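PDB 7C7U: biofilm-associated surface protein from Staphylococcus aureus, which probably acts as a cell wall-anchored surface protein in adhesion and biofilm formation, with a switch thought to modulate functional amyloid. Local coordinates for residues 476-479 against 483-486; 583-588 against 593-598. All coordinates share one frame; numbering follows the deposited sequence.

Interaction 1 (476-479 against 483-486); sequences ATVN and TFSV
The turn that carries the chain from strand 472-477 to strand 483-487, in a domain that looks like a beta sandwich, is pinned at its closed end by Asn479 and Thr483. Asn479 N gives its hydrogen to Thr483 O at 2.9 Å, almost head-on to the carbonyl, with a C=O...N angle of 175°. The side chain adds a second link: Asn479 ND2 reaches Thr483 OG1 at 2.7 Å through a nearly straight N-H (171°), the hydroxyl lying in the plane of the amide. Asp481 OD1, inside the turn, also bonds this hydroxyl, so Thr483 OG1 is gripped twice. Val478 turns CG1 anti to its backbone N (chi1 -171°), which lays the methyl against Thr483 O at 3.4 Å and brings Val478 CG1 to the edge of the Phe484 ring, 4.3 Å from CD2. The ring itself leads away into the core, onto Ile498 and Ile500. At Thr477 and Ser485 no direct bond joins the backbones; a water accepts from Ser485 N at 2.9 Å and donates to Thr477 O at 2.8 Å, spanning the two chains. Beyond it, Ala476 CB meets Val486 CG2 at 3.9 Å, methyl against methyl. Outward, Ala476 bonds through its backbone to Ala463, whereas Phe484 and Val486 bond to Gly450 and Val448. Two outermost strands bridged by a short turn, each continuing to a different neighbour, are consistent with the crossing between the two faces of an immunoglobulin-like beta sandwich.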
# COMPACT_ATOMS: atom_id res chain seq x y z
N ALA A 476 29.95 -6.83 14.96
CA ALA A 476 29.33 -8.15 14.90
C ALA A 476 28.05 -8.08 14.07
O ALA A 476 27.50 -7.00 13.83
CB ALA A 476 29.03 -8.70 16.29
N THR A 477 27.57 -9.25 13.66
CA THR A 477 26.27 -9.34 13.01
C THR A 477 25.18 -9.50 14.06
O THR A 477 25.27 -10.36 14.94
CB THR A 477 26.22 -10.51 12.01
OG1 THR A 477 27.19 -10.31 10.99
CG2 THR A 477 24.83 -10.60 11.36
N VAL A 478 24.14 -8.67 13.96
CA VAL A 478 22.99 -8.80 14.83
C VAL A 478 22.22 -10.06 14.45
O VAL A 478 21.95 -10.30 13.27
CB VAL A 478 22.09 -7.55 14.75
CG1 VAL A 478 21.00 -7.58 15.82
CG2 VAL A 478 22.92 -6.29 14.86
N ASN A 479 21.88 -10.87 15.46
CA ASN A 479 21.07 -12.05 15.23
C ASN A 479 19.66 -11.65 14.79
O ASN A 479 19.24 -10.50 14.96
CB ASN A 479 21.00 -12.90 16.50
CG ASN A 479 22.37 -13.16 17.09
OD1 ASN A 479 23.28 -13.58 16.38
ND2 ASN A 479 22.52 -12.88 18.39
N THR A 483 19.20 -9.69 19.16
CA THR A 483 20.32 -9.70 20.09
C THR A 483 21.66 -9.57 19.36
O THR A 483 21.79 -9.91 18.18
CB THR A 483 20.34 -10.98 20.93
OG1 THR A 483 20.51 -12.11 20.06
CG2 THR A 483 19.05 -11.13 21.72
N PHE A 484 22.67 -9.09 20.10
CA PHE A 484 24.02 -9.02 19.55
C PHE A 484 25.05 -9.19 20.67
O PHE A 484 24.79 -8.92 21.84
CB PHE A 484 24.27 -7.71 18.79
CG PHE A 484 23.91 -6.47 19.57
CD1 PHE A 484 24.81 -5.92 20.48
CD2 PHE A 484 22.70 -5.83 19.35
CE1 PHE A 484 24.49 -4.77 21.18
CE2 PHE A 484 22.38 -4.68 20.05
CZ PHE A 484 23.27 -4.15 20.96
N SER A 485 26.24 -9.63 20.25
CA SER A 485 27.39 -9.86 21.14
C SER A 485 28.61 -9.42 20.35
O SER A 485 29.05 -10.13 19.43
CB SER A 485 27.48 -11.33 21.55
OG SER A 485 26.22 -11.78 22.03
N VAL A 486 29.11 -8.23 20.65
CA VAL A 486 30.24 -7.64 19.94
C VAL A 486 31.50 -7.88 20.76
O VAL A 486 31.60 -7.43 21.91
CB VAL A 486 30.04 -6.13 19.73
CG1 VAL A 486 31.22 -5.55 18.98
CG2 VAL A 486 28.69 -5.84 18.99
O HOH W 1 26.17 -10.62 17.53

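Interaction 2 (583-588 against 593-598); sequences TSTASK and SDVSDQ
First torsions near +60° put both Ser584 OG (chi1 55°) and Ser596 OG (chi1 68°) between their own backbone N and carbonyl carbon, and the two hydroxyls share a hydrogen bond of 2.7 Å in which either could be the donor. Ser593 is wound the same way (chi1 83°), which brings Ser593 OG in front of the Ala586 N-H, the amide donating to it almost straight at 2.9 Å. That hydroxyl donates its own hydrogen to Asp594 O in a hydrogen bond, so it stands in for a backbone carbonyl and ties the strand edge to the next peptide. On the backbone, Ser593 N bonds Ala586 O at 2.8 Å, and Ser596 N bonds Ser584 O at the same 2.8 Å. Three steps along 593-596 thus face two along 584-586, the extra residue breaking the ladder of hairpin 581-600. Hydrocarbon fills the flank: Val595 CG2 leans on Thr583 CB at 3.6 Å, and Thr585 CG2 sits 3.7 Å from Val595 CA. Outward, Thr583 and Thr585 bond through their backbones to Thr549 and Thr547. Where the ladder slips by a residue, serine hydroxyls supply the bonds: Ser593 takes the backbone amide of Ala586, and Ser584 pairs with Ser596, beside apolar Pro524 and Ile526.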
# COMPACT_ATOMS: atom_id res chain seq x y z
N THR A 583 12.41 -6.33 36.59
CA THR A 583 13.62 -5.60 36.91
C THR A 583 14.70 -6.60 37.30
O THR A 583 14.44 -7.79 37.50
CB THR A 583 13.42 -4.58 38.04
OG1 THR A 583 12.98 -5.25 39.23
CG2 THR A 583 12.39 -3.52 37.64
N SER A 584 15.93 -6.11 37.42
CA SER A 584 17.03 -6.98 37.82
C SER A 584 18.09 -6.18 38.55
O SER A 584 18.21 -4.97 38.39
CB SER A 584 17.64 -7.69 36.60
OG SER A 584 18.05 -6.75 35.62
N THR A 585 18.86 -6.89 39.38
CA THR A 585 20.07 -6.35 39.97
C THR A 585 21.16 -7.41 39.85
O THR A 585 20.87 -8.61 39.77
CB THR A 585 19.89 -5.94 41.45
OG1 THR A 585 19.40 -7.05 42.20
CG2 THR A 585 18.90 -4.77 41.58
N ALA A 586 22.41 -6.96 39.87
CA ALA A 586 23.56 -7.84 39.80
C ALA A 586 24.36 -7.71 41.09
O ALA A 586 24.35 -6.67 41.74
CB ALA A 586 24.45 -7.53 38.60
N SER A 587 25.07 -8.78 41.44
CA SER A 587 25.96 -8.75 42.59
C SER A 587 27.26 -9.45 42.24
O SER A 587 27.28 -10.40 41.44
CB SER A 587 25.33 -9.39 43.83
OG SER A 587 25.04 -10.75 43.59
N LYS A 588 28.35 -8.97 42.85
CA LYS A 588 29.70 -9.47 42.59
C LYS A 588 30.68 -8.90 43.61
O LYS A 588 30.74 -7.68 43.81
CB LYS A 588 30.16 -9.11 41.18
CG LYS A 588 31.52 -9.71 40.79
CD LYS A 588 31.88 -9.42 39.34
CE LYS A 588 33.20 -10.08 38.95
NZ LYS A 588 33.67 -9.66 37.60
N SER A 593 24.53 -3.99 42.51
CA SER A 593 24.27 -2.95 41.52
C SER A 593 22.95 -2.24 41.79
O SER A 593 22.10 -2.69 42.56
CB SER A 593 24.21 -3.56 40.12
OG SER A 593 22.92 -4.11 39.88
N ASP A 594 22.78 -1.10 41.11
CA ASP A 594 21.47 -0.47 40.99
C ASP A 594 20.51 -1.36 40.20
O ASP A 594 20.90 -2.34 39.55
CB ASP A 594 21.60 0.89 40.30
CG ASP A 594 22.24 1.93 41.20
OD1 ASP A 594 22.15 1.78 42.43
OD2 ASP A 594 22.83 2.89 40.66
N VAL A 595 19.22 -1.01 40.27
CA VAL A 595 18.20 -1.76 39.55
C VAL A 595 18.30 -1.45 38.06
O VAL A 595 18.57 -0.32 37.65
CB VAL A 595 16.81 -1.44 40.11
CG1 VAL A 595 16.38 -0.02 39.76
CG2 VAL A 595 15.78 -2.45 39.62
N SER A 596 18.08 -2.47 37.24
CA SER A 596 18.03 -2.26 35.80
C SER A 596 16.78 -1.47 35.41
O SER A 596 15.83 -1.34 36.19
CB SER A 596 18.05 -3.60 35.06
OG SER A 596 16.84 -4.32 35.28
N ASP A 597 16.80 -0.94 34.19
CA ASP A 597 15.58 -0.42 33.59
C ASP A 597 14.52 -1.52 33.56
O ASP A 597 14.83 -2.70 33.32
CB ASP A 597 15.86 0.09 32.18
CG ASP A 597 16.76 1.31 32.17
OD1 ASP A 597 16.67 2.12 33.11
OD2 ASP A 597 17.55 1.46 31.21
N GLN A 598 13.28 -1.15 33.83
CA GLN A 598 12.21 -2.13 33.83
C GLN A 598 11.89 -2.59 32.41
O GLN A 598 12.09 -1.86 31.43
CB GLN A 598 10.95 -1.55 34.49
CG GLN A 598 10.16 -0.57 33.62
CD GLN A 598 8.79 -0.26 34.20
OE1 GLN A 598 8.66 0.04 35.39
NE2 GLN A 598 7.76 -0.34 33.36

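In the fold
Interactions 1 and 2 follow one another along the chain and lie on the same side of the molecule's centre; interaction 1 joins the two outermost strands of one mixed sheet, interaction 2 two neighbouring strands of the next. Their centres are 23 Å apart and their nearest atoms about 13 Å, so they do not touch. The connecting region after strand 509-516 relates them: Asn527 touches Thr483 of interaction 1, and residues just before it reach interaction 2. Calcium lies near the first contact, where the Val478 side chain is about 13 Å from a bound ion. Glu509, a ligand of one calcium site, begins a strand of interaction 1's sheet.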